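Local coordinates for thioesterase (Streptomyces coelicolor, PDB 3QMW), which is a thioesterase of the prodiginine biosynthetic pathway and probably hydrolyses thioester-linked intermediates with an alpha/beta hydrolase fold, at residues Ser105-Val117 with Cys188-Asp200. Sequence-based numbering, arbitrary orientation.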
loop_
_atom_site.group_PDB
_atom_site.type_symbol
_atom_site.label_atom_id
_atom_site.label_comp_id
_atom_site.label_asym_id
_atom_site.label_seq_id
_atom_site.Cartn_x
_atom_site.Cartn_y
_atom_site.Cartn_z
ATOM N N SER D 105 -11.788 -13.489 8.204
ATOM C CA SER D 105 -12.415 -14.715 8.617
ATOM C C SER D 105 -13.259 -14.456 9.860
ATOM O O SER D 105 -14.056 -13.578 9.885
ATOM C CB SER D 105 -11.356 -15.762 8.861
ATOM O OG SER D 105 -11.900 -17.048 8.786
ATOM N N MET D 106 -13.127 -15.286 10.861
ATOM C CA MET D 106 -13.883 -15.116 12.062
ATOM C C MET D 106 -13.912 -13.665 12.456
ATOM O O MET D 106 -14.899 -13.202 12.962
ATOM C CB MET D 106 -13.354 -16.019 13.162
ATOM C CG MET D 106 -14.089 -15.978 14.451
ATOM S SD MET D 106 -13.430 -14.722 15.496
ATOM C CE MET D 106 -13.673 -15.402 17.071
ATOM N N GLY D 107 -12.805 -12.971 12.266
ATOM C CA GLY D 107 -12.716 -11.527 12.491
ATOM C C GLY D 107 -13.671 -10.702 11.640
ATOM O O GLY D 107 -14.138 -9.656 12.068
ATOM N N ALA D 108 -13.943 -11.159 10.423
ATOM C CA ALA D 108 -14.902 -10.500 9.532
ATOM C C ALA D 108 -16.316 -10.581 10.096
ATOM O O ALA D 108 -17.000 -9.562 10.259
ATOM C CB ALA D 108 -14.875 -11.149 8.171
ATOM N N LEU D 109 -16.749 -11.806 10.382
ATOM C CA LEU D 109 -18.056 -12.053 10.991
ATOM C C LEU D 109 -18.178 -11.243 12.273
ATOM O O LEU D 109 -19.189 -10.589 12.495
ATOM C CB LEU D 109 -18.261 -13.561 11.256
ATOM C CG LEU D 109 -19.646 -14.040 11.740
ATOM C CD1 LEU D 109 -20.796 -13.331 11.034
ATOM C CD2 LEU D 109 -19.781 -15.539 11.588
ATOM N N LEU D 110 -17.115 -11.256 13.080
ATOM C CA LEU D 110 -17.078 -10.523 14.349
ATOM C C LEU D 110 -17.115 -9.021 14.128
ATOM O O LEU D 110 -17.778 -8.314 14.879
ATOM C CB LEU D 110 -15.847 -10.918 15.173
ATOM C CG LEU D 110 -15.434 -10.034 16.363
ATOM C CD1 LEU D 110 -16.602 -9.579 17.237
ATOM C CD2 LEU D 110 -14.420 -10.785 17.193
ATOM N N ALA D 111 -16.405 -8.550 13.103
ATOM C CA ALA D 111 -16.393 -7.129 12.734
ATOM C C ALA D 111 -17.805 -6.599 12.449
ATOM O O ALA D 111 -18.238 -5.584 13.012
ATOM C CB ALA D 111 -15.515 -6.925 11.513
ATOM N N TYR D 112 -18.508 -7.311 11.572
ATOM C CA TYR D 112 -19.884 -6.996 11.195
ATOM C C TYR D 112 -20.795 -6.906 12.424
ATOM O O TYR D 112 -21.496 -5.910 12.621
ATOM C CB TYR D 112 -20.372 -8.057 10.196
ATOM C CG TYR D 112 -21.856 -8.077 9.909
ATOM C CD1 TYR D 112 -22.526 -6.932 9.481
ATOM C CD2 TYR D 112 -22.586 -9.258 10.034
ATOM C CE1 TYR D 112 -23.894 -6.961 9.205
ATOM C CE2 TYR D 112 -23.940 -9.295 9.763
ATOM C CZ TYR D 112 -24.588 -8.147 9.347
ATOM O OH TYR D 112 -25.934 -8.195 9.087
ATOM N N GLU D 113 -20.754 -7.938 13.262
ATOM C CA GLU D 113 -21.563 -7.974 14.478
ATOM C C GLU D 113 -21.294 -6.818 15.432
ATOM O O GLU D 113 -22.236 -6.233 15.951
ATOM C CB GLU D 113 -21.374 -9.296 15.196
ATOM C CG GLU D 113 -22.048 -10.450 14.479
ATOM C CD GLU D 113 -23.553 -10.451 14.647
ATOM O OE1 GLU D 113 -24.043 -10.160 15.767
ATOM O OE2 GLU D 113 -24.245 -10.755 13.653
ATOM N N VAL D 114 -20.034 -6.483 15.669
ATOM C CA VAL D 114 -19.714 -5.296 16.475
ATOM C C VAL D 114 -20.220 -4.000 15.810
ATOM O O VAL D 114 -20.601 -3.045 16.501
ATOM C CB VAL D 114 -18.190 -5.163 16.740
ATOM C CG1 VAL D 114 -17.848 -3.754 17.250
ATOM C CG2 VAL D 114 -17.715 -6.239 17.719
ATOM N N ALA D 115 -20.212 -3.969 14.474
ATOM C CA ALA D 115 -20.716 -2.815 13.727
ATOM C C ALA D 115 -22.188 -2.593 14.051
ATOM O O ALA D 115 -22.588 -1.513 14.493
ATOM C CB ALA D 115 -20.528 -3.023 12.235
ATOM N N CYS D 116 -22.980 -3.635 13.845
ATOM C CA CYS D 116 -24.386 -3.625 14.213
ATOM C C CYS D 116 -24.603 -3.181 15.663
ATOM O O CYS D 116 -25.389 -2.278 15.933
ATOM C CB CYS D 116 -24.980 -5.016 14.000
ATOM S SG CYS D 116 -24.893 -5.573 12.265
ATOM N N VAL D 117 -23.892 -3.805 16.591
ATOM C CA VAL D 117 -24.079 -3.523 18.013
ATOM C C VAL D 117 -23.802 -2.059 18.374
ATOM O O VAL D 117 -24.462 -1.508 19.245
ATOM C CB VAL D 117 -23.231 -4.483 18.882
ATOM C CG1 VAL D 117 -23.222 -4.041 20.345
ATOM C CG2 VAL D 117 -23.756 -5.914 18.737
ATOM N N CYS D 188 -18.644 -19.165 15.279
ATOM C CA CYS D 188 -18.863 -19.049 13.830
ATOM C C CYS D 188 -19.819 -20.088 13.264
ATOM O O CYS D 188 -20.294 -19.945 12.138
ATOM C CB CYS D 188 -17.534 -19.182 13.078
ATOM S SG CYS D 188 -16.382 -17.833 13.357
ATOM N N GLU D 189 -20.078 -21.142 14.027
ATOM C CA GLU D 189 -20.841 -22.284 13.521
ATOM C C GLU D 189 -22.156 -22.503 14.272
ATOM O O GLU D 189 -23.055 -23.179 13.770
ATOM C CB GLU D 189 -19.952 -23.523 13.577
ATOM C CG GLU D 189 -18.640 -23.341 12.791
ATOM C CD GLU D 189 -17.632 -24.465 13.010
ATOM O OE1 GLU D 189 -17.676 -25.125 14.067
ATOM O OE2 GLU D 189 -16.787 -24.697 12.118
ATOM N N ARG D 190 -22.235 -21.941 15.478
ATOM C CA ARG D 190 -23.466 -21.846 16.269
ATOM C C ARG D 190 -24.148 -20.507 16.001
ATOM O O ARG D 190 -25.209 -20.215 16.551
ATOM C CB ARG D 190 -23.155 -21.936 17.772
ATOM C CG ARG D 190 -22.328 -23.151 18.207
ATOM C CD ARG D 190 -23.055 -24.473 18.004
ATOM N NE ARG D 190 -24.297 -24.545 18.774
ATOM C CZ ARG D 190 -25.184 -25.537 18.692
ATOM N NH1 ARG D 190 -24.981 -26.573 17.875
ATOM N NH2 ARG D 190 -26.287 -25.497 19.436
ATOM N N TYR D 191 -23.502 -19.673 15.193
ATOM C CA TYR D 191 -24.090 -18.423 14.727
ATOM C C TYR D 191 -25.095 -18.760 13.650
ATOM O O TYR D 191 -24.816 -19.580 12.772
ATOM C CB TYR D 191 -22.987 -17.531 14.150
ATOM C CG TYR D 191 -23.425 -16.201 13.566
ATOM C CD1 TYR D 191 -23.559 -15.074 14.373
ATOM C CD2 TYR D 191 -23.649 -16.060 12.197
ATOM C CE1 TYR D 191 -23.936 -13.857 13.843
ATOM C CE2 TYR D 191 -24.025 -14.845 11.653
ATOM C CZ TYR D 191 -24.168 -13.748 12.481
ATOM O OH TYR D 191 -24.533 -12.544 11.932
ATOM N N ASP D 192 -26.274 -18.157 13.737
ATOM C CA ASP D 192 -27.193 -18.130 12.603
ATOM C C ASP D 192 -27.736 -16.717 12.494
ATOM O O ASP D 192 -28.108 -16.111 13.494
ATOM C CB ASP D 192 -28.318 -19.168 12.734
ATOM C CG ASP D 192 -28.717 -19.770 11.383
ATOM O OD1 ASP D 192 -27.884 -20.458 10.763
ATOM O OD2 ASP D 192 -29.873 -19.559 10.940
ATOM N N TRP D 193 -27.762 -16.197 11.272
ATOM C CA TRP D 193 -27.997 -14.778 11.054
ATOM C C TRP D 193 -29.452 -14.359 11.318
ATOM O O TRP D 193 -30.333 -14.607 10.499
ATOM C CB TRP D 193 -27.557 -14.385 9.641
ATOM C CG TRP D 193 -27.791 -12.959 9.309
ATOM C CD1 TRP D 193 -27.131 -11.879 9.812
ATOM C CD2 TRP D 193 -28.765 -12.449 8.395
ATOM N NE1 TRP D 193 -27.634 -10.719 9.266
ATOM C CE2 TRP D 193 -28.642 -11.042 8.395
ATOM C CE3 TRP D 193 -29.733 -13.046 7.577
ATOM C CZ2 TRP D 193 -29.447 -10.220 7.603
ATOM C CZ3 TRP D 193 -30.536 -12.227 6.787
ATOM C CH2 TRP D 193 -30.386 -10.829 6.806
ATOM N N HIS D 194 -29.666 -13.749 12.490
ATOM C CA HIS D 194 -30.877 -12.987 12.814
ATOM C C HIS D 194 -31.090 -11.920 11.746
ATOM O O HIS D 194 -30.303 -10.976 11.667
ATOM C CB HIS D 194 -30.725 -12.259 14.170
ATOM C CG HIS D 194 -31.010 -13.113 15.371
ATOM N ND1 HIS D 194 -30.016 -13.748 16.088
ATOM C CD2 HIS D 194 -32.174 -13.409 16.002
ATOM C CE1 HIS D 194 -30.556 -14.409 17.099
ATOM N NE2 HIS D 194 -31.864 -14.223 17.066
ATOM N N PRO D 195 -32.151 -12.050 10.925
ATOM C CA PRO D 195 -32.382 -10.999 9.933
ATOM C C PRO D 195 -32.482 -9.605 10.547
ATOM O O PRO D 195 -33.075 -9.420 11.618
ATOM C CB PRO D 195 -33.703 -11.415 9.279
ATOM C CG PRO D 195 -33.709 -12.906 9.409
ATOM C CD PRO D 195 -33.112 -13.160 10.773
ATOM N N ARG D 196 -31.874 -8.648 9.856
ATOM C CA ARG D 196 -31.776 -7.281 10.328
ATOM C C ARG D 196 -31.516 -6.388 9.110
ATOM O O ARG D 196 -31.216 -6.903 8.024
ATOM C CB ARG D 196 -30.660 -7.177 11.380
ATOM C CG ARG D 196 -29.250 -7.062 10.808
ATOM C CD ARG D 196 -28.211 -7.447 11.843
ATOM N NE ARG D 196 -28.112 -8.894 11.969
ATOM C CZ ARG D 196 -27.505 -9.528 12.966
ATOM N NH1 ARG D 196 -26.939 -8.847 13.960
ATOM N NH2 ARG D 196 -27.476 -10.858 12.973
ATOM N N PRO D 197 -31.615 -5.057 9.283
ATOM C CA PRO D 197 -31.461 -4.175 8.138
ATOM C C PRO D 197 -30.005 -4.079 7.674
ATOM O O PRO D 197 -29.109 -4.605 8.350
ATOM C CB PRO D 197 -31.959 -2.826 8.667
ATOM C CG PRO D 197 -31.830 -2.893 10.153
ATOM C CD PRO D 197 -31.604 -4.313 10.556
ATOM N N PRO D 198 -29.764 -3.419 6.523
ATOM C CA PRO D 198 -28.398 -3.218 6.034
ATOM C C PRO D 198 -27.699 -2.025 6.683
ATOM O O PRO D 198 -28.351 -1.122 7.196
ATOM C CB PRO D 198 -28.596 -2.985 4.531
ATOM C CG PRO D 198 -29.940 -2.348 4.427
ATOM C CD PRO D 198 -30.768 -2.903 5.571
ATOM N N LEU D 199 -26.371 -2.045 6.653
ATOM C CA LEU D 199 -25.547 -0.971 7.208
ATOM C C LEU D 199 -25.369 0.188 6.215
ATOM O O LEU D 199 -25.332 -0.024 4.999
ATOM C CB LEU D 199 -24.179 -1.531 7.593
ATOM C CG LEU D 199 -24.147 -2.357 8.883
ATOM C CD1 LEU D 199 -22.918 -3.267 8.914
ATOM C CD2 LEU D 199 -24.190 -1.445 10.122
ATOM N N ASP D 200 -25.253 1.410 6.734
ATOM C CA ASP D 200 -25.103 2.589 5.872
ATOM C C ASP D 200 -23.643 2.889 5.499
ATOM O O ASP D 200 -23.391 3.635 4.541
ATOM C CB ASP D 200 -25.741 3.823 6.521
ATOM C CG ASP D 200 -27.256 3.701 6.662
ATOM O OD1 ASP D 200 -27.889 3.003 5.831
ATOM O OD2 ASP D 200 -27.814 4.319 7.604
#
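M106 meets C188 at the start of the contact, its CB and CG lying against the SG of C188. One turn on, L109 reaches over a face of the Y191 ring: CD1 sits 4.0 Å from the ring centroid, a CH-pi contact offset toward the CE2 rim. Y112, with CG anti to its backbone N (chi1 168°), carries its hydroxyl out to the loop, where W193 NE1 donates a hydrogen bond to Y112 OH at 3.0 Å. Y112 OH lies somewhat out of the indole plane, and the two side chains cross at about a right angle. The CD1 edge of the Y112 ring packs on L199 CD1 at 3.7 Å, and Y225 meets both Y112 and W193. A bend at chi2 (-75°) turns the E113 carboxylate toward Y191 and R196, and its OE2 takes two partners: Y191 OH donates a hydrogen bond to E113 OE2, modelled at a doubtfully short 2.5 Å, and R196 NH2 forms a salt bridge to E113 OE2 at 3.3 Å. The carboxylate thus joins two loop residues in a buried setting, where the arginine would probably stabilise its negative charge. A115 CB adds a contact to L199 CD1 at 4.1 Å, and C116 SG lies beside R196 CD. Farther along helix 106-120, R119 donates a hydrogen bond from NH1 to the carbonyl O of P198. The contact lays the extended chain after helix 178-189 along the helix that follows strand 99-104. S105, hydrogen-bonded to H239, precedes this helix in a GxSxG sequence, consistent with the nucleophile elbow of the alpha/beta hydrolase fold.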